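Local coordinates for protein BvnE (Penicillium brevicompactum, PDB 6U9I) that probably acts as a semipinacolase, an isomerase that steers the stereoselective semipinacol rearrangement in the fungal assembly of brevianamides, at residues E16-S21 with L120-E125. Sequence-based numbering, arbitrary orientation.
Sequences EQLIVS and LTFNEE
The ring of F122 meets two helix residues one turn apart, L18 and S21. L18 reaches it with a single branch: CD2 lies 3.7 Å from F122 CD2 and 3.9 Å from F122 CB, so the methyl lies against the ring near its attachment to CB, and the two side chains pass each other in opposite directions. S21 serves the far half with its CB, 3.5 Å from F122 CE1 and 3.8 Å from F122 CZ. Both approaches are oblique to the ring. CB of F122 already points at the helix, and chi1 of -66°, with CG anti to the carbonyl carbon, sets the ring's direction from there; chi2 of -88° turns the ring plane nearly perpendicular to the plane of CA, CB and CG. At the exposed E125 end of the contact, Q17 CG, anti to its own N (chi1 170°), lies 3.8 Å from the backbone O of E125, a van der Waals approach.

The polar end of S21 is accounted for beyond the ring: OG hydrogen-bonds to the carbonyl O of G126, which ties helix 14-31 to the turn following strand 110-122. That turn is itself braced by N123, whose OD1 accepts from the backbone N of both T127 and L128. F122 is backbone-bonded to R95, and V97 of the neighbouring strand 96-107 touches both F122 and L18. Were F122 cut back to an alanine, the L18 methyl and S21 CB would probably lose their common partner and a gap would open between helix and strand.

The 221 Å² buried, both sides summed, comes mainly from van der Waals packing round F122 and joins the N-terminal helix to the end of a sheet strand, with the serine hydroxyl supplying a directional anchor just beside the apolar patch.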
ATOM      1  N   GLU A  16      19.510   0.931  -8.597  1.00 24.20           N
ATOM      2  CA  GLU A  16      20.206   0.163  -7.572  1.00 27.80           C
ATOM      3  C   GLU A  16      20.459   1.008  -6.330  1.00 24.17           C
ATOM      4  O   GLU A  16      20.331   0.514  -5.205  1.00 21.82           O
ATOM      5  CB  GLU A  16      21.509  -0.415  -8.137  1.00 31.02           C
ATOM      6  CG  GLU A  16      21.298  -1.390  -9.309  1.00 45.83           C
ATOM      7  CD  GLU A  16      20.923  -0.698 -10.623  1.00 63.33           C
ATOM      8  OE1 GLU A  16      20.978   0.550 -10.685  1.00 58.70           O
ATOM      9  OE2 GLU A  16      20.568  -1.403 -11.593  1.00 60.48           O
ATOM     10  N   GLN A  17      20.784   2.292  -6.514  1.00 22.42           N
ATOM     11  CA  GLN A  17      20.963   3.184  -5.372  1.00 19.67           C
ATOM     12  C   GLN A  17      19.688   3.287  -4.540  1.00 18.95           C
ATOM     13  O   GLN A  17      19.747   3.296  -3.306  1.00 20.06           O
ATOM     14  CB  GLN A  17      21.381   4.574  -5.846  1.00 21.99           C
ATOM     15  CG  GLN A  17      21.363   5.630  -4.735  1.00 27.30           C
ATOM     16  CD  GLN A  17      22.457   5.423  -3.701  1.00 36.58           C
ATOM     17  OE1 GLN A  17      23.552   5.965  -3.835  1.00 46.09           O
ATOM     18  NE2 GLN A  17      22.164   4.644  -2.659  1.00 31.61           N
ATOM     19  N   LEU A  18      18.527   3.387  -5.200  1.00 16.25           N
ATOM     20  CA  LEU A  18      17.274   3.499  -4.453  1.00 15.99           C
ATOM     21  C   LEU A  18      16.966   2.203  -3.709  1.00 17.28           C
ATOM     22  O   LEU A  18      16.467   2.230  -2.576  1.00 16.62           O
ATOM     23  CB  LEU A  18      16.132   3.886  -5.398  1.00 16.39           C
ATOM     24  CG  LEU A  18      16.208   5.322  -5.950  1.00 17.03           C
ATOM     25  CD1 LEU A  18      15.328   5.493  -7.188  1.00 16.31           C
ATOM     26  CD2 LEU A  18      15.810   6.348  -4.868  1.00 16.77           C
ATOM     27  N   ILE A  19      17.291   1.058  -4.315  1.00 18.53           N
ATOM     28  CA  ILE A  19      17.086  -0.216  -3.633  1.00 18.02           C
ATOM     29  C   ILE A  19      18.008  -0.331  -2.425  1.00 15.18           C
ATOM     30  O   ILE A  19      17.588  -0.773  -1.352  1.00 17.73           O
ATOM     31  CB  ILE A  19      17.275  -1.382  -4.625  1.00 19.94           C
ATOM     32  CG1 ILE A  19      16.122  -1.381  -5.632  1.00 22.88           C
ATOM     33  CG2 ILE A  19      17.387  -2.722  -3.877  1.00 21.40           C
ATOM     34  CD1 ILE A  19      16.215  -2.439  -6.720  1.00 27.57           C
ATOM     35  N   VAL A  20      19.274   0.088  -2.570  1.00 17.32           N
ATOM     36  CA  VAL A  20      20.199   0.091  -1.439  1.00 16.88           C
ATOM     37  C   VAL A  20      19.685   0.985  -0.315  1.00 16.33           C
ATOM     38  O   VAL A  20      19.726   0.607   0.862  1.00 18.05           O
ATOM     39  CB  VAL A  20      21.608   0.511  -1.904  1.00 21.60           C
ATOM     40  CG1 VAL A  20      22.464   0.917  -0.720  1.00 25.47           C
ATOM     41  CG2 VAL A  20      22.261  -0.628  -2.689  1.00 24.98           C
ATOM     42  N   SER A  21      19.184   2.180  -0.648  1.00 18.36           N
ATOM     43  CA  SER A  21      18.676   3.040   0.424  1.00 16.39           C
ATOM     44  C   SER A  21      17.382   2.519   1.031  1.00 14.15           C
ATOM     45  O   SER A  21      17.141   2.734   2.226  1.00 15.91           O
ATOM     46  CB  SER A  21      18.490   4.485  -0.051  1.00 20.25           C
ATOM     47  OG  SER A  21      19.658   4.963  -0.681  1.00 21.69           O
ATOM     48  N   LEU A 120       8.305   5.065   0.151  1.00 12.21           N
ATOM     49  CA  LEU A 120       9.460   5.891   0.478  1.00 13.88           C
ATOM     50  C   LEU A 120       9.741   6.831  -0.689  1.00 14.53           C
ATOM     51  O   LEU A 120       9.766   6.397  -1.844  1.00 15.52           O
ATOM     52  CB  LEU A 120      10.693   5.024   0.746  1.00 15.22           C
ATOM     53  CG  LEU A 120      10.575   3.891   1.772  1.00 15.66           C
ATOM     54  CD1 LEU A 120      11.881   3.105   1.859  1.00 16.86           C
ATOM     55  CD2 LEU A 120      10.248   4.464   3.120  1.00 19.27           C
ATOM     56  N   THR A 121       9.951   8.110  -0.396  1.00 14.39           N
ATOM     57  CA  THR A 121      10.479   9.044  -1.387  1.00 10.78           C
ATOM     58  C   THR A 121      11.849   9.506  -0.916  1.00 13.03           C
ATOM     59  O   THR A 121      12.013   9.874   0.253  1.00 14.29           O
ATOM     60  CB  THR A 121       9.569  10.266  -1.578  1.00 13.86           C
ATOM     61  OG1 THR A 121       8.229   9.827  -1.839  1.00 15.72           O
ATOM     62  CG2 THR A 121      10.059  11.097  -2.768  1.00 13.90           C
ATOM     63  N   PHE A 122      12.827   9.489  -1.815  1.00 14.03           N
ATOM     64  CA  PHE A 122      14.173   9.926  -1.482  1.00 13.64           C
ATOM     65  C   PHE A 122      14.462  11.270  -2.138  1.00 16.93           C
ATOM     66  O   PHE A 122      13.730  11.733  -3.018  1.00 16.01           O
ATOM     67  CB  PHE A 122      15.199   8.868  -1.896  1.00 14.61           C
ATOM     68  CG  PHE A 122      15.077   7.592  -1.107  1.00 14.15           C
ATOM     69  CD1 PHE A 122      15.749   7.447   0.095  1.00 20.20           C
ATOM     70  CD2 PHE A 122      14.262   6.566  -1.547  1.00 16.66           C
ATOM     71  CE1 PHE A 122      15.629   6.288   0.845  1.00 15.56           C
ATOM     72  CE2 PHE A 122      14.137   5.395  -0.807  1.00 17.15           C
ATOM     73  CZ  PHE A 122      14.818   5.260   0.382  1.00 17.82           C
ATOM     74  N   ASN A 123      15.534  11.909  -1.675  1.00 15.76           N
ATOM     75  CA  ASN A 123      16.014  13.118  -2.325  1.00 14.08           C
ATOM     76  C   ASN A 123      16.539  12.774  -3.724  1.00 18.51           C
ATOM     77  O   ASN A 123      16.607  11.608  -4.131  1.00 18.56           O
ATOM     78  CB  ASN A 123      17.077  13.805  -1.454  1.00 16.25           C
ATOM     79  CG  ASN A 123      18.342  12.959  -1.269  1.00 24.75           C
ATOM     80  OD1 ASN A 123      18.402  11.806  -1.689  1.00 20.67           O
ATOM     81  ND2 ASN A 123      19.358  13.539  -0.618  1.00 21.49           N
ATOM     82  N   GLU A 124      16.928  13.812  -4.468  1.00 20.32           N
ATOM     83  CA  GLU A 124      17.302  13.630  -5.870  1.00 18.42           C
ATOM     84  C   GLU A 124      18.448  12.647  -6.022  1.00 21.85           C
ATOM     85  O   GLU A 124      18.478  11.868  -6.979  1.00 22.60           O
ATOM     86  CB  GLU A 124      17.684  14.977  -6.494  1.00 21.42           C
ATOM     87  CG  GLU A 124      17.850  14.905  -8.006  1.00 31.58           C
ATOM     88  CD  GLU A 124      19.238  14.452  -8.434  1.00 47.52           C
ATOM     89  OE1 GLU A 124      19.357  13.826  -9.517  1.00 55.35           O
ATOM     90  OE2 GLU A 124      20.211  14.712  -7.687  1.00 52.36           O
ATOM     91  N   GLU A 125      19.399  12.671  -5.092  1.00 17.88           N
ATOM     92  CA  GLU A 125      20.543  11.777  -5.167  1.00 18.90           C
ATOM     93  C   GLU A 125      20.201  10.359  -4.739  1.00 25.38           C
ATOM     94  O   GLU A 125      21.032   9.456  -4.911  1.00 23.60           O
ATOM     95  CB  GLU A 125      21.683  12.309  -4.296  1.00 26.43           C
ATOM     96  CG  GLU A 125      21.986  13.794  -4.509  1.00 38.49           C
ATOM     97  CD  GLU A 125      21.307  14.695  -3.474  1.00 48.16           C
ATOM     98  OE1 GLU A 125      20.099  14.997  -3.617  1.00 28.43           O
ATOM     99  OE2 GLU A 125      21.992  15.106  -2.510  1.00 59.83           O
TER